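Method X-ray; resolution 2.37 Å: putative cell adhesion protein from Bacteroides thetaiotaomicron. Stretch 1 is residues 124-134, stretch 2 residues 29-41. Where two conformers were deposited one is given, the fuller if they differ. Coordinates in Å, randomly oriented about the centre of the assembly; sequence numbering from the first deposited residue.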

# COMPACT_ATOMS: atom_id res chain seq x y z
N LYS A 124 1.22 23.00 20.62
CA LYS A 124 1.30 22.17 19.40
C LYS A 124 0.02 21.36 19.26
O LYS A 124 -0.14 20.30 19.90
CB LYS A 124 2.55 21.26 19.40
CG LYS A 124 3.89 21.95 19.72
CD LYS A 124 4.47 22.71 18.55
CE LYS A 124 5.96 22.93 18.69
NZ LYS A 124 6.74 21.72 18.27
N PHE A 125 -0.90 21.86 18.41
CA PHE A 125 -2.18 21.21 18.21
C PHE A 125 -2.19 20.08 17.17
O PHE A 125 -1.69 20.22 16.04
CB PHE A 125 -3.24 22.25 17.83
CG PHE A 125 -3.76 23.03 19.01
CD1 PHE A 125 -3.12 24.20 19.42
CD2 PHE A 125 -4.88 22.59 19.72
CE1 PHE A 125 -3.61 24.92 20.51
CE2 PHE A 125 -5.35 23.31 20.81
CZ PHE A 125 -4.72 24.47 21.20
N LYS A 126 -2.75 18.95 17.58
CA LYS A 126 -3.10 17.80 16.78
C LYS A 126 -4.60 17.95 16.41
O LYS A 126 -5.36 18.39 17.27
CB LYS A 126 -2.90 16.49 17.58
CG LYS A 126 -1.48 16.15 17.97
CD LYS A 126 -1.45 14.89 18.82
CE LYS A 126 -0.04 14.47 19.22
NZ LYS A 126 -0.11 13.37 20.24
N ARG A 127 -5.03 17.59 15.18
CA ARG A 127 -6.46 17.53 14.83
C ARG A 127 -6.89 16.09 15.14
O ARG A 127 -6.29 15.16 14.58
CB ARG A 127 -6.74 17.94 13.37
CG ARG A 127 -8.23 17.97 13.00
CD ARG A 127 -8.50 18.68 11.68
NE ARG A 127 -8.42 20.14 11.81
CZ ARG A 127 -7.41 20.90 11.37
NH1 ARG A 127 -6.39 20.37 10.73
NH2 ARG A 127 -7.44 22.22 11.56
N MSE A 128 -7.83 15.91 16.10
CA MSE A 128 -8.28 14.59 16.60
C MSE A 128 -9.41 14.01 15.76
O MSE A 128 -9.64 12.79 15.79
CB MSE A 128 -8.69 14.66 18.08
CG MSE A 128 -7.70 15.44 18.97
SE MSE A 128 -5.84 14.92 18.74
CE MSE A 128 -5.88 13.03 19.40
N THR A 129 -10.12 14.89 15.01
CA THR A 129 -11.16 14.53 14.05
C THR A 129 -10.51 14.46 12.64
O THR A 129 -9.32 14.80 12.49
CB THR A 129 -12.32 15.52 14.11
OG1 THR A 129 -11.77 16.83 14.05
CG2 THR A 129 -13.18 15.35 15.38
N VAL A 130 -11.27 14.01 11.62
CA VAL A 130 -10.76 13.79 10.27
C VAL A 130 -11.48 14.73 9.27
O VAL A 130 -12.66 14.49 8.99
CB VAL A 130 -10.87 12.28 9.86
CG1 VAL A 130 -10.34 12.01 8.44
CG2 VAL A 130 -10.17 11.36 10.87
N PRO A 131 -10.83 15.79 8.72
CA PRO A 131 -11.52 16.63 7.72
C PRO A 131 -11.78 15.89 6.42
O PRO A 131 -11.05 14.96 6.04
CB PRO A 131 -10.54 17.79 7.47
CG PRO A 131 -9.46 17.66 8.44
CD PRO A 131 -9.45 16.25 8.94
N VAL A 132 -12.86 16.29 5.75
CA VAL A 132 -13.28 15.71 4.48
C VAL A 132 -13.25 16.80 3.41
O VAL A 132 -13.88 17.85 3.58
CB VAL A 132 -14.69 15.03 4.57
CG1 VAL A 132 -15.00 14.26 3.28
CG2 VAL A 132 -14.79 14.10 5.78
N ILE A 133 -12.51 16.55 2.31
CA ILE A 133 -12.44 17.51 1.20
C ILE A 133 -13.02 16.89 -0.06
O ILE A 133 -12.76 15.72 -0.35
CB ILE A 133 -11.02 18.09 0.96
CG1 ILE A 133 -9.98 17.01 0.61
CG2 ILE A 133 -10.57 18.93 2.17
CD1 ILE A 133 -8.68 17.55 0.10
N ILE A 134 -13.81 17.67 -0.80
CA ILE A 134 -14.40 17.27 -2.08
C ILE A 134 -13.55 17.85 -3.20
O ILE A 134 -13.39 19.07 -3.30
CB ILE A 134 -15.91 17.64 -2.28
CG1 ILE A 134 -16.75 17.34 -1.02
CG2 ILE A 134 -16.50 16.91 -3.54
CD1 ILE A 134 -18.16 18.03 -1.04
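Stretch 2 29-41: TSNDLFPARNSIT

What backbone shapes meet here? Stretch 1 is extended: one strand runs through Lys124 to Arg127, a short break follows at Met128 and Thr129, and a second strand covers Val130 to Ile134. Stretch 2 is compact and winding, with two weakly bonded helical turns, about 30-33 and about 36-39, joined through Phe34 and Pro35. Across the first turn Phe34 N hydrogen-bonds to Ser30 O at 2.8 Å; across the second, Ile40 N hydrogen-bonds to Ala36 O, also at 2.8 Å. The two segments approach closest at the level of the first strand, where the CA atoms of Phe125 and Ala36 lie 6.4 Å apart and those of Arg127 and Ser30 7.1 Å. Moving up stretch 1 from Phe125 to Arg127 therefore means moving back along stretch 2 from Ala36 to Ser30, so over this region the chains progress in opposing senses.

Which residues of the strands face stretch 2? The alternation of an extended chain decides it: Phe125 and Arg127 point their CA-to-CB bonds toward stretch 2, as do Pro131 and Ile133 in the second strand, whereas Lys124, Lys126, Val130 and Val132 point away. The contact buries 526 Å² in all, both sides summed.

How does Arg127 engage stretch 2? Its side chain, trans at chi1 and chi2 and m at chi3, brings the guanidinium to the carbonyl of Phe34, just after the first turn: Phe34 O accepts from both Arg127 NH1, at 2.9 Å, and Arg127 NH2, at 3.0 Å. Arg127 NH1 also donates to Ser30 OG at 3.0 Å, so one charged group bonds both Ser30 and Phe34. The CB of Phe34 lies over one face of the guanidinium, 3.5 Å from Arg127 NH1, while Ser30 OG sits near its plane. A further polar link reaches the first strand's backbone, where Asn31 ND2 donates to Phe125 O at 3.0 Å; the CB of Asn31 points sideways, but the end of its side chain comes nearer.

What packs around these polar bonds? Near the start of stretch 1, the CD1 of Ile40 stands almost on the normal of the Phe125 ring, 3.5 Å from its centroid, a CH-pi contact over one face, and the CB atoms of Phe125 and Ala36 meet at 3.8 Å. On the second strand the Phe34 ring is the partner: its CE2 lies 3.9 Å from Pro131 CB, and its CZ 3.7 Å from Ile133 CG2, which meets the ring at its edge. Pro131 CG also touches Ser30 CB, at 3.8 Å.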

# COMPACT_ATOMS: atom_id res chain seq x y z
N THR A 29 -0.19 15.67 7.00
CA THR A 29 -1.12 15.74 8.12
C THR A 29 -2.18 16.72 7.69
O THR A 29 -1.90 17.54 6.79
CB THR A 29 -0.46 16.17 9.46
OG1 THR A 29 0.06 17.49 9.34
CG2 THR A 29 0.60 15.23 9.92
N SER A 30 -3.36 16.67 8.31
CA SER A 30 -4.44 17.61 8.00
C SER A 30 -4.03 19.06 8.34
O SER A 30 -4.62 20.01 7.82
CB SER A 30 -5.73 17.23 8.73
OG SER A 30 -5.61 17.50 10.12
N ASN A 31 -3.03 19.21 9.24
CA ASN A 31 -2.46 20.50 9.67
C ASN A 31 -1.87 21.25 8.48
O ASN A 31 -1.94 22.47 8.44
CB ASN A 31 -1.36 20.28 10.74
CG ASN A 31 -1.83 19.67 12.03
OD1 ASN A 31 -2.03 18.46 12.15
ND2 ASN A 31 -1.97 20.48 13.05
N ASP A 32 -1.30 20.51 7.49
CA ASP A 32 -0.69 21.07 6.29
C ASP A 32 -1.70 21.87 5.47
O ASP A 32 -1.36 22.94 4.95
CB ASP A 32 -0.10 19.95 5.41
CG ASP A 32 1.07 19.20 6.01
OD1 ASP A 32 1.74 19.76 6.89
OD2 ASP A 32 1.35 18.08 5.53
N LEU A 33 -2.92 21.31 5.33
CA LEU A 33 -4.01 21.85 4.53
C LEU A 33 -4.80 22.82 5.34
O LEU A 33 -5.24 23.84 4.81
CB LEU A 33 -4.95 20.70 4.06
CG LEU A 33 -4.30 19.52 3.32
CD1 LEU A 33 -5.24 18.35 3.19
CD2 LEU A 33 -3.67 19.95 1.96
N PHE A 34 -5.03 22.46 6.63
CA PHE A 34 -5.80 23.21 7.60
C PHE A 34 -4.95 23.53 8.84
O PHE A 34 -5.06 22.84 9.86
CB PHE A 34 -7.05 22.42 7.97
CG PHE A 34 -7.93 22.11 6.79
CD1 PHE A 34 -8.69 23.10 6.19
CD2 PHE A 34 -8.00 20.81 6.29
CE1 PHE A 34 -9.52 22.79 5.10
CE2 PHE A 34 -8.83 20.50 5.21
CZ PHE A 34 -9.59 21.50 4.62
N PRO A 35 -4.09 24.57 8.77
CA PRO A 35 -3.24 24.91 9.95
C PRO A 35 -4.06 25.27 11.19
O PRO A 35 -5.07 25.93 11.06
CB PRO A 35 -2.41 26.11 9.46
CG PRO A 35 -2.48 26.05 7.97
CD PRO A 35 -3.82 25.47 7.64
N ALA A 36 -3.63 24.84 12.39
CA ALA A 36 -4.35 25.11 13.65
C ALA A 36 -4.59 26.62 13.85
O ALA A 36 -5.68 26.98 14.30
CB ALA A 36 -3.62 24.52 14.84
N ARG A 37 -3.61 27.49 13.46
CA ARG A 37 -3.68 28.95 13.57
C ARG A 37 -4.85 29.53 12.72
O ARG A 37 -5.26 30.67 12.97
CB ARG A 37 -2.34 29.60 13.18
CG ARG A 37 -1.97 29.52 11.69
CD ARG A 37 -0.56 30.05 11.39
NE ARG A 37 0.40 28.96 11.17
CZ ARG A 37 0.63 28.38 9.99
NH1 ARG A 37 -0.01 28.79 8.90
NH2 ARG A 37 1.51 27.39 9.89
N ASN A 38 -5.34 28.78 11.71
CA ASN A 38 -6.45 29.24 10.86
C ASN A 38 -7.81 28.95 11.53
O ASN A 38 -8.80 29.60 11.19
CB ASN A 38 -6.39 28.60 9.45
CG ASN A 38 -5.31 29.17 8.55
OD1 ASN A 38 -4.41 29.92 8.98
ND2 ASN A 38 -5.38 28.84 7.28
N SER A 39 -7.85 28.02 12.50
CA SER A 39 -9.03 27.66 13.30
C SER A 39 -9.04 28.42 14.60
O SER A 39 -10.05 29.04 14.96
CB SER A 39 -9.03 26.17 13.61
OG SER A 39 -9.22 25.42 12.42
N ILE A 40 -7.91 28.40 15.32
CA ILE A 40 -7.76 29.07 16.60
C ILE A 40 -7.12 30.44 16.35
O ILE A 40 -5.91 30.64 16.49
CB ILE A 40 -7.01 28.21 17.64
CG1 ILE A 40 -7.35 26.71 17.47
CG2 ILE A 40 -7.32 28.72 19.05
CD1 ILE A 40 -6.43 25.76 18.17
N THR A 41 -7.97 31.38 15.95
CA THR A 41 -7.61 32.76 15.65
C THR A 41 -7.80 33.63 16.91
O THR A 41 -8.27 33.15 17.95
CB THR A 41 -8.43 33.27 14.45
OG1 THR A 41 -9.82 33.14 14.74
CG2 THR A 41 -8.09 32.54 13.15